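Local coordinates for ribosome inactivating type 1 protein (Iris hollandica, PDB 3MVG) that belongs to the single-chain, type 1 ribosome-inactivating proteins of plants, a family named for switching off ribosomes, at residues 39-52 / 61-73. Residues are numbered along the deposited sequence; the frame is centred on the assembly and turned at random.
Sequences LPAQSGSQQDLLFV and PITLVLNRVNAYV. With SO4 (sulfate ion), chain C.
The antiparallel hairpin of strands 49-55 and 61-67 is where this contact begins, with Leu-50 facing Leu-66 and Val-52 facing Leu-64 as hydrogen-bonded pairs, each joined by two backbone bonds. On the face carrying these four, Val-52 CG2 meets Leu-66 CD1 at 3.8 Å, and helix 13-27 packs against Leu-50 and Val-52. The other face holds Phe-51, whose ring lies alongside Val-65 (CE2 to CG2 3.7 Å), while its CB and CG rest against the methyl of Thr-63.

Past the strand end, Arg-68 plugs into the connection 39-48, a loop ending in a 3-10 turn at 46-48. The Arg-68 backbone N gives a short bond to Asp-48 O, 2.7 Å. The side chain then bends at chi3 (62°), which brings the guanidinium beneath Pro-40, whose CG sits 3.7 Å above the guanidinium plane, over its centre. Arg-68 NH1 is shared between Gln-47 O at 2.9 Å and sulfate O1, while NH2 reaches sulfate O3 along a nearly straight N-H (171°). Ser-28 O takes a further bond from NH2 and Arg-26 O one from NE, so the group is fixed in rotation; the anion probably came from the crystallisation liquor.

Farther round, Asn-67 ND2 donates to Gln-42 OE1 (3.2 Å), in the plane of its own amide but from above that of the glutamine; the two amides are turned 54° apart. Val-69 CG2 presses on Gln-42 CA, and a water bridges Pro-40 O and Val-69 O. Asp-48 braces the loop from within, its carboxylate accepting from Ser-43 N and OG and from Gly-44 N. Asn-67 OD1 accepts from Val-69 N, closing an Asx turn, and with Ala-71 and Tyr-72 both facing Asn-67 the next hairpin of this mixed sheet opens on a G1 beta bulge.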
loop_
_atom_site.group_PDB
_atom_site.type_symbol
_atom_site.label_atom_id
_atom_site.label_comp_id
_atom_site.label_asym_id
_atom_site.label_seq_id
_atom_site.Cartn_x
_atom_site.Cartn_y
_atom_site.Cartn_z
ATOM N N LEU A 39 14.301 -8.954 -12.326
ATOM C CA LEU A 39 15.617 -8.351 -12.157
ATOM C C LEU A 39 16.604 -8.951 -13.164
ATOM O O LEU A 39 16.367 -10.047 -13.705
ATOM C CB LEU A 39 16.093 -8.515 -10.711
ATOM C CG LEU A 39 15.287 -7.690 -9.695
ATOM C CD1 LEU A 39 15.745 -8.002 -8.297
ATOM C CD2 LEU A 39 15.382 -6.175 -9.956
ATOM N N PRO A 40 17.697 -8.228 -13.461
ATOM C CA PRO A 40 18.654 -8.712 -14.461
ATOM C C PRO A 40 19.410 -9.965 -14.039
ATOM O O PRO A 40 19.463 -10.321 -12.856
ATOM C CB PRO A 40 19.640 -7.551 -14.634
ATOM C CG PRO A 40 19.344 -6.590 -13.594
ATOM C CD PRO A 40 18.017 -6.869 -12.988
ATOM N N ALA A 41 19.991 -10.621 -15.036
ATOM C CA ALA A 41 21.024 -11.623 -14.809
ATOM C C ALA A 41 22.349 -10.912 -14.488
ATOM O O ALA A 41 22.599 -9.804 -14.972
ATOM C CB ALA A 41 21.174 -12.499 -16.041
ATOM N N GLN A 42 23.192 -11.538 -13.671
ATOM C CA GLN A 42 24.498 -10.946 -13.350
ATOM C C GLN A 42 25.401 -10.929 -14.591
ATOM O O GLN A 42 25.587 -11.959 -15.241
ATOM C CB GLN A 42 25.162 -11.663 -12.166
ATOM C CG GLN A 42 26.287 -10.849 -11.517
ATOM C CD GLN A 42 26.315 -10.937 -9.992
ATOM O OE1 GLN A 42 25.322 -10.651 -9.312
ATOM N NE2 GLN A 42 27.469 -11.302 -9.447
ATOM N N SER A 43 25.923 -9.750 -14.930
ATOM C CA SER A 43 26.788 -9.587 -16.102
ATOM C C SER A 43 28.269 -9.540 -15.738
ATOM O O SER A 43 29.125 -9.812 -16.583
ATOM C CB SER A 43 26.413 -8.330 -16.893
ATOM O OG SER A 43 26.820 -7.147 -16.222
ATOM N N GLY A 44 28.561 -9.185 -14.492
ATOM C CA GLY A 44 29.939 -8.994 -14.044
ATOM C C GLY A 44 30.484 -7.615 -14.374
ATOM O O GLY A 44 31.668 -7.343 -14.159
ATOM N N SER A 45 29.623 -6.740 -14.890
ATOM C CA SER A 45 30.012 -5.380 -15.244
ATOM C C SER A 45 29.296 -4.336 -14.383
ATOM O O SER A 45 28.380 -4.666 -13.624
ATOM C CB SER A 45 29.735 -5.114 -16.721
ATOM O OG SER A 45 28.358 -4.865 -16.934
ATOM N N GLN A 46 29.712 -3.081 -14.531
ATOM C CA GLN A 46 29.117 -1.939 -13.828
ATOM C C GLN A 46 27.638 -1.747 -14.138
ATOM O O GLN A 46 26.939 -1.065 -13.391
ATOM C CB GLN A 46 29.864 -0.647 -14.178
ATOM C CG GLN A 46 31.155 -0.443 -13.407
ATOM C CD GLN A 46 31.872 0.825 -13.805
ATOM O OE1 GLN A 46 31.243 1.835 -14.129
ATOM N NE2 GLN A 46 33.196 0.782 -13.783
ATOM N N GLN A 47 27.173 -2.329 -15.243
ATOM C CA GLN A 47 25.754 -2.290 -15.595
ATOM C C GLN A 47 24.899 -2.957 -14.518
ATOM O O GLN A 47 23.703 -2.678 -14.430
ATOM C CB GLN A 47 25.522 -2.942 -16.969
ATOM C CG GLN A 47 24.086 -2.801 -17.504
ATOM C CD GLN A 47 23.963 -2.995 -19.012
ATOM O OE1 GLN A 47 22.962 -3.533 -19.500
ATOM N NE2 GLN A 47 24.969 -2.546 -19.753
ATOM N N ASP A 48 25.521 -3.824 -13.715
ATOM C CA ASP A 48 24.860 -4.526 -12.610
ATOM C C ASP A 48 24.592 -3.630 -11.403
ATOM O O ASP A 48 23.892 -4.051 -10.492
ATOM C CB ASP A 48 25.730 -5.682 -12.081
ATOM C CG ASP A 48 25.918 -6.826 -13.069
ATOM O OD1 ASP A 48 25.169 -6.943 -14.059
ATOM O OD2 ASP A 48 26.847 -7.629 -12.816
ATOM N N LEU A 49 25.183 -2.437 -11.354
ATOM C CA LEU A 49 25.122 -1.609 -10.143
ATOM C C LEU A 49 24.162 -0.436 -10.255
ATOM O O LEU A 49 23.856 0.045 -11.354
ATOM C CB LEU A 49 26.520 -1.111 -9.754
ATOM C CG LEU A 49 27.589 -2.183 -9.524
ATOM C CD1 LEU A 49 28.940 -1.548 -9.194
ATOM C CD2 LEU A 49 27.182 -3.173 -8.437
ATOM N N LEU A 50 23.681 0.017 -9.101
ATOM C CA LEU A 50 22.849 1.200 -9.020
ATOM C C LEU A 50 23.212 1.928 -7.737
ATOM O O LEU A 50 23.402 1.303 -6.698
ATOM C CB LEU A 50 21.369 0.797 -9.027
ATOM C CG LEU A 50 20.358 1.935 -9.075
ATOM C CD1 LEU A 50 20.430 2.679 -10.393
ATOM C CD2 LEU A 50 18.972 1.375 -8.871
ATOM N N PHE A 51 23.327 3.246 -7.812
ATOM C CA PHE A 51 23.585 4.067 -6.631
ATOM C C PHE A 51 22.276 4.659 -6.123
ATOM O O PHE A 51 21.454 5.132 -6.917
ATOM C CB PHE A 51 24.533 5.219 -6.975
ATOM C CG PHE A 51 25.999 4.838 -7.090
ATOM C CD1 PHE A 51 26.935 5.834 -7.322
ATOM C CD2 PHE A 51 26.455 3.526 -6.938
ATOM C CE1 PHE A 51 28.302 5.544 -7.432
ATOM C CE2 PHE A 51 27.827 3.224 -7.053
ATOM C CZ PHE A 51 28.745 4.241 -7.295
ATOM N N VAL A 52 22.112 4.674 -4.802
ATOM C CA VAL A 52 20.955 5.271 -4.156
ATOM C C VAL A 52 21.488 6.285 -3.158
ATOM O O VAL A 52 22.030 5.914 -2.116
ATOM C CB VAL A 52 20.081 4.212 -3.443
ATOM C CG1 VAL A 52 18.899 4.873 -2.740
ATOM C CG2 VAL A 52 19.576 3.199 -4.445
ATOM N N PRO A 61 24.660 13.498 2.809
ATOM C CA PRO A 61 24.336 12.290 2.066
ATOM C C PRO A 61 25.221 11.087 2.358
ATOM O O PRO A 61 26.363 11.226 2.795
ATOM C CB PRO A 61 24.574 12.719 0.625
ATOM C CG PRO A 61 25.752 13.665 0.727
ATOM C CD PRO A 61 25.641 14.339 2.085
ATOM N N ILE A 62 24.661 9.897 2.149
ATOM C CA ILE A 62 25.435 8.661 1.954
ATOM C C ILE A 62 24.857 7.965 0.729
ATOM O O ILE A 62 23.658 8.102 0.463
ATOM C CB ILE A 62 25.438 7.708 3.195
ATOM C CG1 ILE A 62 24.053 7.117 3.478
ATOM C CG2 ILE A 62 26.001 8.413 4.407
ATOM C CD1 ILE A 62 23.837 5.757 2.862
ATOM N N THR A 63 25.697 7.247 -0.022
ATOM C CA THR A 63 25.255 6.571 -1.228
ATOM C C THR A 63 25.320 5.075 -1.038
ATOM O O THR A 63 26.410 4.526 -0.880
ATOM C CB THR A 63 26.092 6.984 -2.443
ATOM O OG1 THR A 63 26.015 8.407 -2.596
ATOM C CG2 THR A 63 25.579 6.307 -3.723
ATOM N N LEU A 64 24.164 4.423 -1.060
ATOM C CA LEU A 64 24.134 2.969 -1.071
ATOM C C LEU A 64 24.467 2.463 -2.465
ATOM O O LEU A 64 24.069 3.071 -3.466
ATOM C CB LEU A 64 22.751 2.453 -0.691
ATOM C CG LEU A 64 22.173 2.846 0.666
ATOM C CD1 LEU A 64 20.760 2.300 0.790
ATOM C CD2 LEU A 64 23.051 2.326 1.795
ATOM N N VAL A 65 25.199 1.359 -2.530
ATOM C CA VAL A 65 25.437 0.677 -3.793
ATOM C C VAL A 65 24.583 -0.574 -3.782
ATOM O O VAL A 65 24.731 -1.425 -2.899
ATOM C CB VAL A 65 26.924 0.316 -3.981
ATOM C CG1 VAL A 65 27.154 -0.312 -5.356
ATOM C CG2 VAL A 65 27.802 1.550 -3.778
ATOM N N LEU A 66 23.666 -0.667 -4.738
ATOM C CA LEU A 66 22.838 -1.851 -4.880
ATOM C C LEU A 66 23.308 -2.682 -6.058
ATOM O O LEU A 66 23.818 -2.159 -7.048
ATOM C CB LEU A 66 21.364 -1.473 -5.054
ATOM C CG LEU A 66 20.594 -1.190 -3.757
ATOM C CD1 LEU A 66 21.169 0.010 -3.008
ATOM C CD2 LEU A 66 19.114 -0.990 -4.060
ATOM N N ASN A 67 23.152 -3.991 -5.918
ATOM C CA ASN A 67 23.295 -4.912 -7.022
ATOM C C ASN A 67 21.908 -5.033 -7.654
ATOM O O ASN A 67 20.951 -5.431 -6.995
ATOM C CB ASN A 67 23.793 -6.254 -6.498
ATOM C CG ASN A 67 24.005 -7.286 -7.592
ATOM O OD1 ASN A 67 23.747 -7.043 -8.770
ATOM N ND2 ASN A 67 24.493 -8.456 -7.195
ATOM N N ARG A 68 21.785 -4.657 -8.921
ATOM C CA ARG A 68 20.499 -4.749 -9.607
ATOM C C ARG A 68 19.969 -6.186 -9.689
ATOM O O ARG A 68 18.764 -6.397 -9.763
ATOM C CB ARG A 68 20.581 -4.160 -11.015
ATOM C CG ARG A 68 20.817 -2.650 -11.070
ATOM C CD ARG A 68 21.033 -2.132 -12.501
ATOM N NE ARG A 68 19.859 -2.359 -13.344
ATOM C CZ ARG A 68 19.853 -2.991 -14.518
ATOM N NH1 ARG A 68 20.971 -3.452 -15.071
ATOM N NH2 ARG A 68 18.704 -3.128 -15.167
ATOM N N VAL A 69 20.865 -7.167 -9.672
ATOM C CA VAL A 69 20.475 -8.581 -9.744
ATOM C C VAL A 69 19.550 -8.976 -8.587
ATOM O O VAL A 69 18.611 -9.743 -8.767
ATOM C CB VAL A 69 21.728 -9.510 -9.819
ATOM C CG1 VAL A 69 21.347 -10.989 -9.833
ATOM C CG2 VAL A 69 22.555 -9.173 -11.045
ATOM N N ASN A 70 19.807 -8.442 -7.398
ATOM C CA ASN A 70 18.999 -8.827 -6.247
ATOM C C ASN A 70 18.405 -7.652 -5.470
ATOM O O ASN A 70 17.767 -7.846 -4.432
ATOM C CB ASN A 70 19.770 -9.786 -5.322
ATOM C CG ASN A 70 20.969 -9.138 -4.664
ATOM O OD1 ASN A 70 21.278 -7.968 -4.900
ATOM N ND2 ASN A 70 21.649 -9.902 -3.811
ATOM N N ALA A 71 18.608 -6.440 -5.987
ATOM C CA ALA A 71 18.118 -5.196 -5.363
ATOM C C ALA A 71 18.682 -4.954 -3.965
ATOM O O ALA A 71 18.103 -4.199 -3.182
ATOM C CB ALA A 71 16.582 -5.158 -5.340
ATOM N N TYR A 72 19.824 -5.563 -3.660
ATOM C CA TYR A 72 20.366 -5.544 -2.304
ATOM C C TYR A 72 21.648 -4.722 -2.183
ATOM O O TYR A 72 22.399 -4.550 -3.135
ATOM C CB TYR A 72 20.631 -6.975 -1.834
ATOM C CG TYR A 72 20.513 -7.187 -0.340
ATOM C CD1 TYR A 72 21.649 -7.331 0.464
ATOM C CD2 TYR A 72 19.263 -7.263 0.264
ATOM C CE1 TYR A 72 21.537 -7.559 1.837
ATOM C CE2 TYR A 72 19.133 -7.502 1.626
ATOM C CZ TYR A 72 20.275 -7.641 2.404
ATOM O OH TYR A 72 20.137 -7.860 3.758
ATOM N N VAL A 73 21.893 -4.232 -0.974
ATOM C CA VAL A 73 23.053 -3.387 -0.687
ATOM C C VAL A 73 24.338 -4.212 -0.676
ATOM O O VAL A 73 24.377 -5.269 -0.040
ATOM C CB VAL A 73 22.870 -2.667 0.675
ATOM C CG1 VAL A 73 24.117 -1.889 1.059
ATOM C CG2 VAL A 73 21.671 -1.729 0.633
HETATM S S SO4 C . 19.731 -5.494 -18.143
HETATM O O1 SO4 C . 20.987 -5.012 -17.714
HETATM O O2 SO4 C . 19.369 -6.812 -17.792
HETATM O O3 SO4 C . 18.720 -4.743 -17.577
HETATM O O4 SO4 C . 19.739 -5.283 -19.583
HETATM O O HOH W 1 17.970 -11.397 -10.751
#